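Long-range contacts in putative peptidoglycan-binding/hydrolysing protein (Peptoclostridium difficile, PDB 5TV7), which probably binds bacterial cell-wall peptidoglycan, and may take part in its hydrolysis, through a domain of the peptidoglycan-binding family that here holds glutamine hydroxamate: residues A[22-26]-A[123-127]; A[60-64]-A[133-137]; A[80-84]-A[94-98]; A[149-155]-A[165-169]. One frame throughout, in Å; residues are numbered along the deposited sequence.

Contact 1: residues A[22-26]-A[123-127]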
loop_
_atom_site.group_PDB
_atom_site.type_symbol
_atom_site.label_atom_id
_atom_site.label_comp_id
_atom_site.label_asym_id
_atom_site.label_seq_id
_atom_site.Cartn_x
_atom_site.Cartn_y
_atom_site.Cartn_z
ATOM N N ASP A 22 -6.453 16.713 -5.465
ATOM C CA ASP A 22 -6.527 16.111 -4.127
ATOM C C ASP A 22 -6.714 14.587 -4.147
ATOM O O ASP A 22 -6.414 13.911 -3.159
ATOM C CB ASP A 22 -7.667 16.765 -3.319
ATOM C CG ASP A 22 -7.544 18.293 -3.246
ATOM O OD1 ASP A 22 -6.549 18.853 -3.764
ATOM O OD2 ASP A 22 -8.451 18.937 -2.678
ATOM N N SER A 23 -7.206 14.050 -5.263
ATOM C CA SER A 23 -7.417 12.612 -5.382
ATOM C C SER A 23 -6.112 11.828 -5.569
ATOM O O SER A 23 -6.127 10.598 -5.487
ATOM C CB SER A 23 -8.389 12.297 -6.518
ATOM O OG SER A 23 -7.890 12.762 -7.753
ATOM N N PHE A 24 -4.995 12.521 -5.821
ATOM C CA PHE A 24 -3.688 11.844 -5.961
ATOM C C PHE A 24 -2.879 11.821 -4.650
ATOM O O PHE A 24 -1.766 11.299 -4.605
ATOM C CB PHE A 24 -2.874 12.469 -7.084
ATOM C CG PHE A 24 -3.462 12.247 -8.448
ATOM C CD1 PHE A 24 -3.142 11.110 -9.179
ATOM C CD2 PHE A 24 -4.328 13.176 -9.011
ATOM C CE1 PHE A 24 -3.678 10.901 -10.443
ATOM C CE2 PHE A 24 -4.865 12.972 -10.278
ATOM C CZ PHE A 24 -4.533 11.837 -10.997
ATOM N N THR A 25 -3.454 12.366 -3.584
ATOM C CA THR A 25 -2.806 12.401 -2.280
ATOM C C THR A 25 -3.475 11.404 -1.351
ATOM O O THR A 25 -4.690 11.348 -1.300
ATOM C CB THR A 25 -2.907 13.816 -1.688
ATOM O OG1 THR A 25 -2.239 14.728 -2.562
ATOM C CG2 THR A 25 -2.289 13.891 -0.296
ATOM N N LEU A 26 -2.685 10.604 -0.628
ATOM C CA LEU A 26 -3.249 9.645 0.321
ATOM C C LEU A 26 -2.862 10.054 1.735
ATOM O O LEU A 26 -1.705 9.917 2.143
ATOM C CB LEU A 26 -2.792 8.204 0.038
ATOM C CG LEU A 26 -3.567 7.149 0.835
ATOM C CD1 LEU A 26 -5.027 7.053 0.369
ATOM C CD2 LEU A 26 -2.893 5.789 0.731
ATOM N N ILE A 123 0.041 1.437 -0.918
ATOM C CA ILE A 123 -0.311 2.830 -0.972
ATOM C C ILE A 123 -0.943 3.158 -2.324
ATOM O O ILE A 123 -1.995 3.760 -2.368
ATOM C CB ILE A 123 0.893 3.726 -0.685
ATOM C CG1 ILE A 123 1.189 3.670 0.817
ATOM C CG2 ILE A 123 0.604 5.157 -1.119
ATOM C CD1 ILE A 123 2.540 4.204 1.206
HETATM N N MSE A 124 -0.320 2.718 -3.402
HETATM C CA MSE A 124 -0.844 2.983 -4.752
HETATM C C MSE A 124 -2.183 2.312 -5.002
HETATM O O MSE A 124 -3.095 2.922 -5.574
HETATM C CB MSE A 124 0.210 2.558 -5.774
HETATM C CG MSE A 124 1.358 3.560 -5.725
HETATM SE SE MSE A 124 2.610 3.269 -7.204
HETATM C CE MSE A 124 3.420 1.642 -6.527
ATOM N N LEU A 125 -2.322 1.062 -4.573
ATOM C CA LEU A 125 -3.593 0.333 -4.733
ATOM C C LEU A 125 -4.694 1.042 -3.943
ATOM O O LEU A 125 -5.817 1.218 -4.442
ATOM C CB LEU A 125 -3.454 -1.116 -4.285
ATOM C CG LEU A 125 -2.607 -2.016 -5.170
ATOM C CD1 LEU A 125 -2.231 -3.294 -4.431
ATOM C CD2 LEU A 125 -3.346 -2.344 -6.459
ATOM N N THR A 126 -4.359 1.497 -2.737
ATOM C CA THR A 126 -5.330 2.220 -1.920
ATOM C C THR A 126 -5.782 3.533 -2.600
ATOM O O THR A 126 -6.966 3.864 -2.550
ATOM C CB THR A 126 -4.813 2.461 -0.499
ATOM O OG1 THR A 126 -4.479 1.199 0.092
ATOM C CG2 THR A 126 -5.865 3.133 0.341
ATOM N N LEU A 127 -4.857 4.252 -3.249
ATOM C CA LEU A 127 -5.216 5.473 -3.997
ATOM C C LEU A 127 -6.199 5.201 -5.129
ATOM O O LEU A 127 -6.997 6.066 -5.469
ATOM C CB LEU A 127 -3.987 6.155 -4.598
ATOM C CG LEU A 127 -3.152 7.037 -3.694
ATOM C CD1 LEU A 127 -1.850 7.402 -4.388
ATOM C CD2 LEU A 127 -3.945 8.287 -3.320
#
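This is an apolar contact between the start of the antiparallel sheet and the helical part of the chain: the 3-10 turn and first strand residue of 22-26 lie against the C-terminal turn of helix 116-127, the first helix of the three-helix peptidoglycan-binding fold. No hydrogen bond crosses it, so shape and hydrophobicity carry the interface. Leu26, buried and with its CA-to-CB bond toward the helix, is the central residue on the sheet side. Its CD2 packs on Ile123 CG2 at 4.0 Å and on Thr126 CG2 at 4.0 Å, reaching residues three apart, which a helix sets on neighbouring positions of one flank. Thr126 suits this margin because its methyl faces the leucine while its hydroxyl is bonded to the carbonyl of Gln122, one turn back. Leu127, the other large contributor, packs against the backbone of 22-26. Its CD1 is 3.9 Å from Phe24 O, and its CD2 is 3.8 Å from Ser23 O and 3.7 Å from Thr25 C, so a flexible aliphatic side chain fills the space there. Phe24 and Thr25 point their CA-to-CB bonds away from the helix. The closest hydrophobic touch joins Leu26 CB to Leu127 CD2 at 3.6 Å.

Contact 2: residues A[60-64]-A[133-137]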
loop_
_atom_site.group_PDB
_atom_site.type_symbol
_atom_site.label_atom_id
_atom_site.label_comp_id
_atom_site.label_asym_id
_atom_site.label_seq_id
_atom_site.Cartn_x
_atom_site.Cartn_y
_atom_site.Cartn_z
ATOM N N GLU A 60 4.383 -1.120 11.779
ATOM C CA GLU A 60 3.690 0.087 11.344
ATOM C C GLU A 60 2.538 -0.233 10.415
ATOM O O GLU A 60 2.664 -1.076 9.524
ATOM C CB GLU A 60 4.631 1.063 10.657
ATOM C CG GLU A 60 5.602 1.734 11.614
ATOM C CD GLU A 60 6.325 2.908 10.981
ATOM O OE1 GLU A 60 6.199 3.093 9.745
ATOM O OE2 GLU A 60 7.003 3.654 11.725
ATOM N N ILE A 61 1.419 0.443 10.644
ATOM C CA ILE A 61 0.241 0.306 9.814
ATOM C C ILE A 61 -0.234 1.712 9.510
ATOM O O ILE A 61 -0.382 2.525 10.426
ATOM C CB ILE A 61 -0.910 -0.455 10.522
ATOM C CG1 ILE A 61 -0.403 -1.771 11.141
ATOM C CG2 ILE A 61 -2.050 -0.710 9.534
ATOM C CD1 ILE A 61 -1.386 -2.427 12.073
ATOM N N PHE A 62 -0.442 2.010 8.231
ATOM C CA PHE A 62 -0.964 3.314 7.824
ATOM C C PHE A 62 -2.451 3.154 7.556
ATOM O O PHE A 62 -2.865 2.278 6.780
ATOM C CB PHE A 62 -0.231 3.856 6.596
ATOM C CG PHE A 62 -0.822 5.135 6.051
ATOM C CD1 PHE A 62 -0.652 6.343 6.720
ATOM C CD2 PHE A 62 -1.532 5.134 4.857
ATOM C CE1 PHE A 62 -1.189 7.521 6.211
ATOM C CE2 PHE A 62 -2.077 6.306 4.348
ATOM C CZ PHE A 62 -1.902 7.499 5.025
ATOM N N VAL A 63 -3.245 3.995 8.215
ATOM C CA VAL A 63 -4.694 3.965 8.103
ATOM C C VAL A 63 -5.146 5.220 7.382
ATOM O O VAL A 63 -5.044 6.314 7.933
ATOM C CB VAL A 63 -5.353 3.922 9.492
ATOM C CG1 VAL A 63 -6.870 3.944 9.372
ATOM C CG2 VAL A 63 -4.881 2.696 10.261
ATOM N N PRO A 64 -5.643 5.072 6.141
ATOM C CA PRO A 64 -6.102 6.251 5.421
ATOM C C PRO A 64 -7.401 6.819 5.990
ATOM O O PRO A 64 -8.181 6.093 6.612
ATOM C CB PRO A 64 -6.303 5.748 3.989
ATOM C CG PRO A 64 -6.447 4.287 4.096
ATOM C CD PRO A 64 -5.814 3.829 5.366
ATOM N N GLY A 133 -4.867 -3.604 3.479
ATOM C CA GLY A 133 -4.316 -2.956 4.669
ATOM C C GLY A 133 -2.934 -2.488 4.269
ATOM O O GLY A 133 -2.225 -3.209 3.553
ATOM N N ILE A 134 -2.547 -1.284 4.685
ATOM C CA ILE A 134 -1.222 -0.764 4.348
ATOM C C ILE A 134 -0.278 -1.045 5.509
ATOM O O ILE A 134 -0.013 -0.174 6.349
ATOM C CB ILE A 134 -1.276 0.730 3.997
ATOM C CG1 ILE A 134 -2.274 0.947 2.852
ATOM C CG2 ILE A 134 0.119 1.232 3.629
ATOM C CD1 ILE A 134 -2.666 2.388 2.646
ATOM N N ASP A 135 0.212 -2.285 5.548
ATOM C CA ASP A 135 1.102 -2.763 6.622
ATOM C C ASP A 135 2.384 -3.418 6.132
ATOM O O ASP A 135 3.042 -4.106 6.897
ATOM C CB ASP A 135 0.345 -3.754 7.512
ATOM C CG ASP A 135 -0.119 -5.016 6.763
ATOM O OD1 ASP A 135 0.132 -5.166 5.533
ATOM O OD2 ASP A 135 -0.754 -5.864 7.430
ATOM N N SER A 136 2.711 -3.246 4.849
ATOM C CA SER A 136 3.942 -3.815 4.270
ATOM C C SER A 136 3.972 -5.336 4.139
ATOM O O SER A 136 5.009 -5.856 3.775
ATOM C CB SER A 136 5.204 -3.381 5.059
ATOM O OG SER A 136 5.238 -1.990 5.244
ATOM N N SER A 137 2.876 -6.044 4.449
ATOM C CA SER A 137 2.821 -7.505 4.280
ATOM C C SER A 137 1.836 -7.877 3.160
ATOM O O SER A 137 0.675 -7.483 3.185
ATOM C CB SER A 137 2.453 -8.206 5.579
ATOM O OG SER A 137 3.572 -8.242 6.453
HETATM O O HOH W 1 4.109 -0.793 7.264
HETATM O O HOH W 2 -4.202 0.077 6.455
#
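One direct hydrogen bond joins the backbones of strand 60-64 and the irregular segment 133-137: Phe62 N donates to Ile134 O over 2.9 Å, nearly straight at 171°. The same carbonyl receives a CA-H...O contact from Ile61, whose CA lies 3.5 Å from Ile134 O. Two waters supplement this bond. One donates to Phe62 O at 2.6 Å and accepts from Ile134 N at 2.8 Å, filling a gap too wide for direct pairing; the other donates to Glu60 O at 2.7 Å and lies 2.6 Å from Ser136 OG. Strand 60-64 is the outermost strand on its side of the antiparallel sheet, bonded through Ile61 and Val63 to strand 26-32, and its other edge is met here by the loop between the first two helices of the peptidoglycan-binding fold. Among the apolar contacts Ile134 dominates: a branched, buried side chain, it places CD1 at the edge of the Phe62 ring, 3.7 Å from Phe62 CD2, and 4.4 Å from Pro64 CD. A looser contact of side chains brings Ile61 CG1 to 4.2 Å from Asp135 CB. Polar side-chain bonding shapes the loop itself. Asp135 OD1 accepts from Ser137 N at 3.1 Å, forming an Asx turn, while Asp135 OD2 is bonded to His44 and Asn47, so both carboxylate oxygens of this buried acid have partners.

Contact 3: residues A[80-84]-A[94-98]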
loop_
_atom_site.group_PDB
_atom_site.type_symbol
_atom_site.label_atom_id
_atom_site.label_comp_id
_atom_site.label_asym_id
_atom_site.label_seq_id
_atom_site.Cartn_x
_atom_site.Cartn_y
_atom_site.Cartn_z
ATOM N N ALA A 80 0.186 11.452 8.233
ATOM C CA ALA A 80 1.071 11.312 7.080
ATOM C C ALA A 80 0.259 11.521 5.813
ATOM O O ALA A 80 -0.915 11.166 5.759
ATOM C CB ALA A 80 1.748 9.949 7.066
ATOM N N SER A 81 0.896 12.106 4.809
ATOM C CA SER A 81 0.272 12.412 3.532
ATOM C C SER A 81 1.216 11.954 2.404
ATOM O O SER A 81 2.323 12.472 2.271
ATOM C CB SER A 81 0.008 13.915 3.472
ATOM O OG SER A 81 -0.638 14.282 2.276
ATOM N N TYR A 82 0.782 10.972 1.611
ATOM C CA TYR A 82 1.622 10.404 0.547
ATOM C C TYR A 82 1.203 10.785 -0.855
ATOM O O TYR A 82 0.012 10.809 -1.174
ATOM C CB TYR A 82 1.600 8.872 0.593
ATOM C CG TYR A 82 2.082 8.253 1.874
ATOM C CD1 TYR A 82 3.433 8.191 2.170
ATOM C CD2 TYR A 82 1.188 7.670 2.768
ATOM C CE1 TYR A 82 3.888 7.595 3.337
ATOM C CE2 TYR A 82 1.631 7.073 3.946
ATOM C CZ TYR A 82 2.983 7.039 4.223
ATOM O OH TYR A 82 3.428 6.454 5.385
ATOM N N THR A 83 2.200 11.020 -1.698
ATOM C CA THR A 83 2.018 11.271 -3.128
ATOM C C THR A 83 3.008 10.350 -3.845
ATOM O O THR A 83 3.904 9.800 -3.219
ATOM C CB THR A 83 2.256 12.730 -3.508
ATOM O OG1 THR A 83 3.531 13.148 -3.018
ATOM C CG2 THR A 83 1.175 13.627 -2.908
ATOM N N VAL A 84 2.864 10.208 -5.156
ATOM C CA VAL A 84 3.655 9.265 -5.922
ATOM C C VAL A 84 4.352 9.919 -7.091
ATOM O O VAL A 84 3.748 10.706 -7.820
ATOM C CB VAL A 84 2.740 8.152 -6.499
ATOM C CG1 VAL A 84 3.547 7.159 -7.328
ATOM C CG2 VAL A 84 2.000 7.429 -5.385
ATOM N N THR A 94 8.776 6.575 -6.380
ATOM C CA THR A 94 9.038 7.182 -5.085
ATOM C C THR A 94 7.723 7.550 -4.434
ATOM O O THR A 94 6.874 8.192 -5.052
ATOM C CB THR A 94 9.904 8.456 -5.220
ATOM O OG1 THR A 94 11.090 8.126 -5.936
ATOM C CG2 THR A 94 10.296 9.018 -3.839
ATOM N N ILE A 95 7.546 7.072 -3.208
ATOM C CA ILE A 95 6.427 7.427 -2.370
ATOM C C ILE A 95 6.936 8.597 -1.504
ATOM O O ILE A 95 7.890 8.444 -0.742
ATOM C CB ILE A 95 5.984 6.246 -1.488
ATOM C CG1 ILE A 95 5.580 5.037 -2.362
ATOM C CG2 ILE A 95 4.838 6.668 -0.563
ATOM C CD1 ILE A 95 4.415 5.269 -3.307
HETATM N N MSE A 96 6.298 9.753 -1.640
HETATM C CA MSE A 96 6.724 10.982 -0.961
HETATM C C MSE A 96 5.796 11.441 0.136
HETATM O O MSE A 96 4.592 11.528 -0.045
HETATM C CB MSE A 96 6.818 12.104 -2.003
HETATM C CG MSE A 96 7.315 11.587 -3.355
HETATM SE SE MSE A 96 7.787 13.042 -4.600
HETATM C CE MSE A 96 5.964 13.279 -5.341
ATOM N N SER A 97 6.383 11.705 1.296
ATOM C CA SER A 97 5.698 12.263 2.460
ATOM C C SER A 97 6.745 13.226 3.015
ATOM O O SER A 97 7.326 13.998 2.242
ATOM C CB SER A 97 5.341 11.161 3.448
ATOM O OG SER A 97 6.493 10.448 3.843
ATOM N N ASN A 98 6.993 13.210 4.319
ATOM C CA ASN A 98 8.119 14.000 4.840
ATOM C C ASN A 98 9.396 13.229 4.501
ATOM O O ASN A 98 10.482 13.802 4.418
ATOM C CB ASN A 98 8.018 14.240 6.347
ATOM C CG ASN A 98 7.849 12.966 7.134
ATOM O OD1 ASN A 98 7.288 11.988 6.644
ATOM N ND2 ASN A 98 8.305 12.979 8.373
HETATM O O HOH W 3 3.287 13.712 -0.231
#
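Strands 78-87 and 92-96 form a beta hairpin, and its side chains divide between two faces. Thr83 and Met96, a selenomethionine, are the antiparallel hydrogen-bonded pair, with Thr83 N to Met96 O at 3.0 Å and Met96 N to Thr83 O at 2.9 Å. Their side chains share one face: chi2 t followed by chi3 m brings Met96 CE to 3.4 Å from Thr83 OG1. Thr83, in rotamer p, also sets OG1 2.9 Å from a water that donates to Ser81 O and Met96 O; a beta-branched residue suits the extended backbone and supplies this polar group on a partly exposed face. On the other face the non-hydrogen-bonded pair Val84 and Ile95 is buried. Ile95, with chi1 and chi2 both m, folds CD1 to 3.8 Å from Val84 CG2, while its CG2 lies 3.4 Å from Tyr82 CD1. The chi1 m rotamer of Tyr82 also brings CD1 to 3.8 Å from Ser97 CB. Ser97 follows the strand, and its small side chain, in rotamer p, bonds through OG to the backbone N of Glu99 in the turn toward strand 100-104. The hairpin is continued by strand 26-32 beside 78-87 and by 100-104 beside 92-96, while helix 116-127 lies across the buried face, where Ile123 meets Tyr82 and Ile95, Ala120 meets Ile95, and Met124 meets Val84.

Contact 4: residues A[149-155]-A[165-169]. With HGA (glutamine hydroxamate), chain C.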
loop_
_atom_site.group_PDB
_atom_site.type_symbol
_atom_site.label_atom_id
_atom_site.label_comp_id
_atom_site.label_asym_id
_atom_site.label_seq_id
_atom_site.Cartn_x
_atom_site.Cartn_y
_atom_site.Cartn_z
ATOM N N PHE A 149 -6.964 -5.410 -10.007
ATOM C CA PHE A 149 -6.300 -4.329 -10.713
ATOM C C PHE A 149 -5.814 -4.803 -12.065
ATOM O O PHE A 149 -6.026 -4.145 -13.076
ATOM C CB PHE A 149 -5.129 -3.783 -9.878
ATOM C CG PHE A 149 -4.273 -2.788 -10.608
ATOM C CD1 PHE A 149 -4.658 -1.465 -10.710
ATOM C CD2 PHE A 149 -3.066 -3.174 -11.176
ATOM C CE1 PHE A 149 -3.856 -0.533 -11.375
ATOM C CE2 PHE A 149 -2.259 -2.252 -11.834
ATOM C CZ PHE A 149 -2.659 -0.934 -11.943
ATOM N N GLN A 150 -5.159 -5.953 -12.080
ATOM C CA GLN A 150 -4.654 -6.510 -13.328
ATOM C C GLN A 150 -5.779 -6.790 -14.319
ATOM O O GLN A 150 -5.645 -6.501 -15.521
ATOM C CB GLN A 150 -3.822 -7.762 -13.047
ATOM C CG GLN A 150 -2.488 -7.427 -12.418
ATOM C CD GLN A 150 -1.784 -8.614 -11.809
ATOM O OE1 GLN A 150 -2.414 -9.593 -11.405
ATOM N NE2 GLN A 150 -0.466 -8.508 -11.688
ATOM N N LYS A 151 -6.891 -7.337 -13.831
ATOM C CA LYS A 151 -8.025 -7.592 -14.723
ATOM C C LYS A 151 -8.598 -6.284 -15.249
ATOM O O LYS A 151 -8.863 -6.160 -16.437
ATOM C CB LYS A 151 -9.113 -8.405 -14.036
ATOM C CG LYS A 151 -8.737 -9.867 -13.836
ATOM C CD LYS A 151 -9.803 -10.603 -13.031
ATOM C CE LYS A 151 -9.517 -12.099 -12.935
ATOM N NZ LYS A 151 -10.547 -12.765 -12.083
ATOM N N LYS A 152 -8.745 -5.294 -14.381
ATOM C CA LYS A 152 -9.284 -4.018 -14.805
ATOM C C LYS A 152 -8.457 -3.379 -15.924
ATOM O O LYS A 152 -9.026 -2.831 -16.874
ATOM C CB LYS A 152 -9.391 -3.036 -13.625
ATOM C CG LYS A 152 -9.912 -1.646 -14.009
ATOM C CD LYS A 152 -10.217 -0.792 -12.785
ATOM C CE LYS A 152 -10.841 0.545 -13.164
ATOM N NZ LYS A 152 -11.140 1.386 -11.963
ATOM N N TYR A 153 -7.129 -3.466 -15.818
ATOM C CA TYR A 153 -6.259 -2.823 -16.800
ATOM C C TYR A 153 -5.676 -3.694 -17.906
ATOM O O TYR A 153 -4.772 -3.266 -18.601
ATOM C CB TYR A 153 -5.185 -2.009 -16.067
ATOM C CG TYR A 153 -5.834 -0.900 -15.300
ATOM C CD1 TYR A 153 -6.332 0.214 -15.967
ATOM C CD2 TYR A 153 -6.008 -0.978 -13.920
ATOM C CE1 TYR A 153 -6.973 1.224 -15.286
ATOM C CE2 TYR A 153 -6.642 0.040 -13.222
ATOM C CZ TYR A 153 -7.124 1.134 -13.915
ATOM O OH TYR A 153 -7.752 2.143 -13.251
ATOM N N GLY A 154 -6.207 -4.891 -18.090
ATOM C CA GLY A 154 -5.747 -5.762 -19.171
ATOM C C GLY A 154 -4.369 -6.391 -19.014
ATOM O O GLY A 154 -3.757 -6.796 -20.008
ATOM N N LEU A 155 -3.887 -6.464 -17.776
ATOM C CA LEU A 155 -2.624 -7.116 -17.471
ATOM C C LEU A 155 -2.929 -8.570 -17.118
ATOM O O LEU A 155 -4.045 -8.887 -16.719
ATOM C CB LEU A 155 -1.964 -6.454 -16.251
ATOM C CG LEU A 155 -1.596 -4.960 -16.376
ATOM C CD1 LEU A 155 -1.155 -4.403 -15.032
ATOM C CD2 LEU A 155 -0.523 -4.734 -17.424
ATOM N N THR A 165 2.995 -4.407 -14.002
ATOM C CA THR A 165 2.034 -3.970 -12.995
ATOM C C THR A 165 2.533 -2.699 -12.278
ATOM O O THR A 165 1.735 -1.800 -12.003
ATOM C CB THR A 165 1.701 -5.108 -12.008
ATOM O OG1 THR A 165 1.120 -6.194 -12.741
ATOM C CG2 THR A 165 0.703 -4.644 -10.934
ATOM N N TRP A 166 3.846 -2.614 -12.015
ATOM C CA TRP A 166 4.410 -1.404 -11.395
ATOM C C TRP A 166 4.206 -0.224 -12.302
ATOM O O TRP A 166 3.843 0.851 -11.847
ATOM C CB TRP A 166 5.902 -1.511 -11.158
ATOM C CG TRP A 166 6.351 -2.340 -10.014
ATOM C CD1 TRP A 166 7.177 -3.422 -10.074
ATOM C CD2 TRP A 166 6.043 -2.141 -8.635
ATOM N NE1 TRP A 166 7.419 -3.896 -8.810
ATOM C CE2 TRP A 166 6.731 -3.130 -7.908
ATOM C CE3 TRP A 166 5.258 -1.216 -7.939
ATOM C CZ2 TRP A 166 6.644 -3.240 -6.516
ATOM C CZ3 TRP A 166 5.186 -1.313 -6.549
ATOM C CH2 TRP A 166 5.870 -2.321 -5.858
ATOM N N ASP A 167 4.443 -0.433 -13.594
ATOM C CA ASP A 167 4.317 0.626 -14.583
ATOM C C ASP A 167 2.907 1.188 -14.616
ATOM O O ASP A 167 2.713 2.414 -14.634
ATOM C CB ASP A 167 4.696 0.087 -15.960
ATOM C CG ASP A 167 4.547 1.119 -17.057
ATOM O OD1 ASP A 167 5.329 2.094 -17.101
ATOM O OD2 ASP A 167 3.649 0.936 -17.907
ATOM N N LYS A 168 1.920 0.295 -14.584
ATOM C CA LYS A 168 0.526 0.714 -14.651
ATOM C C LYS A 168 0.143 1.443 -13.360
ATOM O O LYS A 168 -0.486 2.486 -13.401
ATOM C CB LYS A 168 -0.400 -0.483 -14.934
ATOM C CG LYS A 168 -1.795 -0.093 -15.390
ATOM C CD LYS A 168 -1.769 0.514 -16.792
ATOM C CE LYS A 168 -3.098 1.152 -17.134
ATOM N NZ LYS A 168 -3.021 2.038 -18.337
ATOM N N LEU A 169 0.552 0.908 -12.215
ATOM C CA LEU A 169 0.287 1.565 -10.937
ATOM C C LEU A 169 0.879 2.960 -10.910
ATOM O O LEU A 169 0.229 3.917 -10.481
ATOM C CB LEU A 169 0.885 0.749 -9.778
ATOM C CG LEU A 169 0.104 -0.503 -9.390
ATOM C CD1 LEU A 169 0.927 -1.362 -8.443
ATOM C CD2 LEU A 169 -1.226 -0.112 -8.769
HETATM N N HGA C . 2.779 -9.835 -13.213
HETATM C CA HGA C . 4.149 -9.550 -13.608
HETATM C CB HGA C . 4.566 -10.545 -14.697
HETATM C CG HGA C . 6.064 -10.876 -14.682
HETATM C CD HGA C . 6.459 -11.750 -13.507
HETATM O OE1 HGA C . 7.283 -11.343 -12.708
HETATM N NE2 HGA C . 5.874 -12.946 -13.394
HETATM O OZ2 HGA C . 6.157 -13.787 -12.318
HETATM C C HGA C . 4.254 -8.113 -14.077
HETATM O O HGA C . 3.449 -7.283 -13.607
HETATM O OXT HGA C . 5.147 -7.779 -14.894
#
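Two consecutive helices of the three-helix peptidoglycan-binding fold meet here, the end of helix 140-152 and the first turns of helix 163-173, with bound glutamine hydroxamate beside them. The earlier helix ends in a Schellman motif in which Gly154, at positive phi, turns the chain so that Leu155 N reaches Gln150 O at 2.9 Å. Along the later helix, Thr165 comes first and does double duty. Its OG1 accepts from Gln150 NE2 at 3.0 Å and donates to the ligand atom O at 2.7 Å, while Thr165 N gives that oxygen a second bond of 2.9 Å; a short hydroxyl can both accept and donate, and its methyl CG2 lies 3.9 Å from Phe149 CE2. Asp158, Ile160 and Ala164 supply further bonds to the ligand. Lys168 uses its aliphatic length: CB is 4.0 Å from Leu155 CD1, CG 3.7 Å from Phe149 CZ, and CE 3.6 Å from Tyr153 CD1, so one partly exposed chain spans the side chains of all three. Leu169, buried, closes the inner side, where helix 116-127 also packs through Met124 and Leu125. Leu169 CD2 makes a CH-pi contact over one face of the Phe149 ring, 3.8 Å from its centroid.

From the N terminus, 22-26 opens the longest loop, which contact 1 closes only at 123-127, bringing the start of the sheet to the first helix of the C-terminal part. Strand 60-64 opens the next loop, and contact 2 closes it at 133-137, beyond the end of contact 1; the two therefore cross, and they touch where Leu26 and Thr126 meet Ile134. The short hairpin loop of contact 3 lies wholly within both and pairs two strands of the sheet, while contacts 1 and 2 tie that sheet to helix 116-127 and the loop after it. Contact 4 follows in series, joining the last two helices; it reaches contact 1 through Met124 and Leu125 but touches neither contact 2 nor contact 3.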